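Local coordinates for uncharacterized protein YLR132C (Kluyveromyces marxianus, PDB 6PFQ), which probably trims the 3' end of U6 snRNA as Usb1, an exoribonuclease of the 2H phosphodiesterase superfamily, at residues 103-108 / 114-119; 96-101 / 155-160. All coordinates share one frame; numbering follows the deposited sequence.

Contact 1: 103-108 / 114-119; sequences LVYENF and FLAVGL
Four backbone hydrogen bonds tie Leu103 to Ala116 and Tyr105 to Phe114, each pair bonded in both directions. The straightest runs from Phe114 N to Tyr105 O, 2.7 Å long with an angle of 173° at the hydrogen; its reciprocal, Tyr105 N to Phe114 O, lies in the carbonyl plane. At the other pair Leu103 N reaches Ala116 O at 2.8 Å, and Ala116 N returns to Leu103 O. Between them Val104 and Leu115 form a non-hydrogen-bonded pair, where Val104 CA approaches Phe114 O to 3.2 Å in a CA-H...O contact.

Packing divides between the two faces of the ribbon. On one, the Tyr105 ring presents its CD2 edge to the Ala116 methyl, 3.9 Å from CD2 to CB and close to the ring plane. Phe114 carries CG anti to its carbonyl carbon (chi1 -74°), which brings the ring edge alongside Tyr105 O and sets CE1 4.0 Å from Asn107 CB. Farther along, Leu103 CD1 rests 3.7 Å from Gly118 N. On the opposite face Val104 and Leu115 meet loosely, CG2 to CD1 at 4.3 Å, and Val104 also packs on Leu176 of helix 169-186. Past the strand end, Asn107 turns its amide across the hairpin connection, OD1 accepting from Leu112 N of the next strand and ND2 bonding Ser111 OG.

The alternating hydrogen-bonded and non-hydrogen-bonded pairs show antiparallel pairing, and the short connection makes strands 102-106 and 112-119 a beta hairpin. The Tyr105 ring stacks with that of His154, a residue of the UMP-binding site, so this hairpin borders the site.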
# COMPACT_ATOMS: atom_id res chain seq x y z
N LEU A 103 7.25 0.11 -8.75
CA LEU A 103 6.02 0.64 -9.30
C LEU A 103 5.81 2.04 -8.73
O LEU A 103 6.31 2.35 -7.65
CB LEU A 103 4.84 -0.23 -8.94
CG LEU A 103 5.04 -1.74 -9.22
CD1 LEU A 103 3.87 -2.50 -8.66
CD2 LEU A 103 5.10 -1.95 -10.73
N VAL A 104 5.10 2.90 -9.45
CA VAL A 104 4.71 4.19 -8.89
C VAL A 104 3.21 4.31 -9.00
O VAL A 104 2.66 4.20 -10.12
CB VAL A 104 5.41 5.39 -9.55
CG1 VAL A 104 4.98 6.69 -8.81
CG2 VAL A 104 6.98 5.23 -9.48
N TYR A 105 2.54 4.42 -7.85
CA TYR A 105 1.08 4.58 -7.78
C TYR A 105 0.73 5.98 -7.30
O TYR A 105 1.31 6.46 -6.34
CB TYR A 105 0.46 3.60 -6.78
CG TYR A 105 0.42 2.15 -7.27
CD1 TYR A 105 -0.50 1.75 -8.22
CD2 TYR A 105 1.31 1.19 -6.75
CE1 TYR A 105 -0.56 0.41 -8.66
CE2 TYR A 105 1.24 -0.14 -7.18
CZ TYR A 105 0.33 -0.51 -8.13
OH TYR A 105 0.27 -1.81 -8.54
N GLU A 106 -0.28 6.60 -7.93
CA GLU A 106 -0.77 7.91 -7.50
C GLU A 106 -1.92 7.77 -6.53
O GLU A 106 -2.69 6.79 -6.58
CB GLU A 106 -1.22 8.70 -8.71
CG GLU A 106 -0.08 9.15 -9.53
CD GLU A 106 -0.53 10.08 -10.62
OE1 GLU A 106 -1.54 9.78 -11.27
OE2 GLU A 106 0.13 11.12 -10.81
N ASN A 107 -2.04 8.74 -5.61
CA ASN A 107 -3.21 8.78 -4.74
C ASN A 107 -4.39 9.40 -5.50
O ASN A 107 -4.30 9.70 -6.69
CB ASN A 107 -2.91 9.50 -3.43
CG ASN A 107 -2.59 10.99 -3.64
OD1 ASN A 107 -2.26 11.40 -4.73
ND2 ASN A 107 -2.70 11.78 -2.56
N PHE A 108 -5.51 9.65 -4.78
CA PHE A 108 -6.79 9.92 -5.45
C PHE A 108 -6.78 11.23 -6.25
O PHE A 108 -7.50 11.35 -7.25
CB PHE A 108 -7.91 9.97 -4.41
CG PHE A 108 -7.94 11.28 -3.66
CD1 PHE A 108 -6.95 11.58 -2.72
CD2 PHE A 108 -8.94 12.21 -3.91
CE1 PHE A 108 -6.97 12.80 -2.03
CE2 PHE A 108 -8.95 13.43 -3.25
CZ PHE A 108 -7.98 13.73 -2.30
N PHE A 114 3.56 7.27 -5.00
CA PHE A 114 4.08 6.29 -4.07
C PHE A 114 4.98 5.30 -4.77
O PHE A 114 4.55 4.66 -5.74
CB PHE A 114 2.92 5.53 -3.43
CG PHE A 114 2.17 6.36 -2.41
CD1 PHE A 114 1.19 7.27 -2.82
CD2 PHE A 114 2.43 6.22 -1.06
CE1 PHE A 114 0.51 8.06 -1.87
CE2 PHE A 114 1.72 6.97 -0.12
CZ PHE A 114 0.77 7.89 -0.55
N LEU A 115 6.19 5.13 -4.26
CA LEU A 115 7.14 4.14 -4.77
C LEU A 115 6.86 2.82 -4.06
O LEU A 115 6.93 2.77 -2.83
CB LEU A 115 8.57 4.62 -4.48
CG LEU A 115 9.67 3.70 -4.99
CD1 LEU A 115 9.74 3.75 -6.53
CD2 LEU A 115 11.04 4.10 -4.36
N ALA A 116 6.56 1.77 -4.83
CA ALA A 116 5.99 0.54 -4.31
C ALA A 116 6.64 -0.65 -5.00
O ALA A 116 7.29 -0.53 -6.06
CB ALA A 116 4.44 0.52 -4.54
N VAL A 117 6.43 -1.83 -4.40
CA VAL A 117 6.74 -3.11 -5.05
C VAL A 117 5.51 -4.00 -4.94
O VAL A 117 4.82 -3.99 -3.92
CB VAL A 117 7.98 -3.80 -4.41
CG1 VAL A 117 8.37 -5.07 -5.26
CG2 VAL A 117 9.15 -2.76 -4.32
N GLY A 118 5.18 -4.72 -6.02
CA GLY A 118 4.02 -5.59 -6.00
C GLY A 118 4.20 -6.83 -5.13
O GLY A 118 5.31 -7.33 -4.91
N LEU A 119 3.09 -7.37 -4.64
CA LEU A 119 3.19 -8.60 -3.86
C LEU A 119 3.55 -9.79 -4.75
O LEU A 119 3.17 -9.87 -5.92
CB LEU A 119 1.87 -8.92 -3.16
CG LEU A 119 1.85 -8.50 -1.67
CD1 LEU A 119 2.07 -6.96 -1.53
CD2 LEU A 119 0.54 -8.91 -1.00

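Contact 2: 96-101 / 155-160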
# COMPACT_ATOMS: atom_id res chain seq x y z
N VAL A 96 3.43 -12.16 3.52
CA VAL A 96 3.61 -11.01 2.65
C VAL A 96 5.05 -11.00 2.17
O VAL A 96 5.99 -10.88 2.97
CB VAL A 96 3.25 -9.69 3.35
CG1 VAL A 96 3.49 -8.53 2.41
CG2 VAL A 96 1.79 -9.68 3.75
N ALA A 97 5.22 -11.07 0.86
CA ALA A 97 6.54 -10.98 0.25
C ALA A 97 6.32 -10.30 -1.10
O ALA A 97 5.18 -10.17 -1.55
CB ALA A 97 7.20 -12.36 0.07
N LEU A 98 7.40 -9.80 -1.68
CA LEU A 98 7.32 -8.91 -2.84
C LEU A 98 8.02 -9.53 -4.05
O LEU A 98 8.93 -10.35 -3.92
CB LEU A 98 7.95 -7.56 -2.51
CG LEU A 98 7.30 -7.03 -1.20
CD1 LEU A 98 8.18 -5.99 -0.59
CD2 LEU A 98 5.85 -6.54 -1.49
N SER A 99 7.59 -9.11 -5.23
CA SER A 99 8.20 -9.65 -6.43
C SER A 99 8.28 -8.53 -7.46
O SER A 99 7.45 -7.60 -7.44
CB SER A 99 7.34 -10.82 -6.92
OG SER A 99 7.71 -11.20 -8.19
N GLY A 100 9.28 -8.58 -8.34
CA GLY A 100 9.27 -7.66 -9.48
C GLY A 100 9.95 -6.35 -9.14
O GLY A 100 10.71 -6.24 -8.17
N GLY A 101 9.71 -5.35 -9.98
CA GLY A 101 10.43 -4.10 -9.91
C GLY A 101 9.63 -2.98 -9.23
O GLY A 101 8.54 -3.17 -8.69
N VAL A 155 3.16 -3.11 -1.64
CA VAL A 155 3.60 -2.35 -0.47
C VAL A 155 4.27 -1.08 -0.96
O VAL A 155 5.20 -1.16 -1.77
CB VAL A 155 4.60 -3.14 0.39
CG1 VAL A 155 5.18 -2.22 1.53
CG2 VAL A 155 3.94 -4.45 0.89
N SER A 156 3.84 0.08 -0.44
CA SER A 156 4.52 1.33 -0.74
C SER A 156 5.63 1.59 0.28
O SER A 156 5.45 1.38 1.49
CB SER A 156 3.55 2.51 -0.75
OG SER A 156 2.71 2.40 -1.89
N PHE A 157 6.78 2.06 -0.22
CA PHE A 157 7.94 2.30 0.63
C PHE A 157 8.31 3.77 0.76
O PHE A 157 8.98 4.15 1.73
CB PHE A 157 9.16 1.52 0.09
CG PHE A 157 8.98 0.03 0.19
CD1 PHE A 157 9.23 -0.63 1.38
CD2 PHE A 157 8.52 -0.70 -0.91
CE1 PHE A 157 9.07 -2.01 1.49
CE2 PHE A 157 8.34 -2.08 -0.80
CZ PHE A 157 8.59 -2.73 0.41
N GLY A 158 7.94 4.58 -0.22
CA GLY A 158 8.29 5.99 -0.17
C GLY A 158 7.21 6.78 -0.87
O GLY A 158 6.40 6.21 -1.60
N VAL A 159 7.20 8.09 -0.65
CA VAL A 159 6.16 8.91 -1.27
C VAL A 159 6.77 10.24 -1.67
O VAL A 159 7.47 10.87 -0.87
CB VAL A 159 4.94 9.08 -0.34
CG1 VAL A 159 5.33 9.77 0.97
CG2 VAL A 159 3.80 9.83 -1.09
N ALA A 160 6.54 10.64 -2.91
CA ALA A 160 7.03 11.92 -3.44
C ALA A 160 5.84 12.81 -3.82
O ALA A 160 4.75 12.31 -4.12
CB ALA A 160 7.89 11.70 -4.68
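Leu98 meets Val155 and Phe157 with the two branches of its isobutyl group. Its CB, directed toward 155-160, is still short of that segment and lies instead 3.7 Å from Val117 CG1. With chi1 at -53°, CG sits beside the backbone N, almost equally far from both partners, 4.7 Å from Val155 CG2 and 4.8 Å from Phe157 CZ. The methyls then part. CD2 packs on Val155 CG2 at 3.7 Å, the two side chains crossing at about a right angle, while CD1 meets the Phe157 ring head-on at its edge, in the ring plane and 3.4 Å from CZ.

These side chains reach over a shared neighbour: strand 112-119 bonds strand 94-99 along one border and 154-161 along the other, so the contact joins second-neighbour strands of one antiparallel sheet. In 154-161 the pattern is broken by a classic beta bulge, Phe157 and Gly158 both facing Leu115.

Val155 CG1 lies 3.6 Å above one face of the Phe157 ring, offset toward its rim. An alanine in place of Leu98 lacks CG and both methyls, and would probably leave a gap in front of Val155 CG2 and the CZ edge of Phe157. Val96 CG1 adds a looser touch on Val155 CG2, and Val61 of strand 59-68, in the other sheet, packs against both valines.

In the fold
The centres of contacts 1 and 2 lie 7 Å apart, and strand 112-119 serves both. Its Leu115 faces the bulge of 155-160 through two probable hydrogen bonds, Leu115 O to Phe157 N at 2.7 Å and Gly158 O to Leu115 N at 2.9 Å. The sheet's two sides differ in their neighbours: contact 2 belongs to the buried side turned to strands 59-68 and 9-16, whereas Tyr105 of contact 1 faces the UMP site, its side chain about 3 Å at nearest approach from those of His154 and Asn152. Ser156 binds UMP too, and its OG is hydrogen-bonded to a glycerol, probably from the crystallisation liquor. Alternation places Val155 in the core between site residues His154 and Ser156.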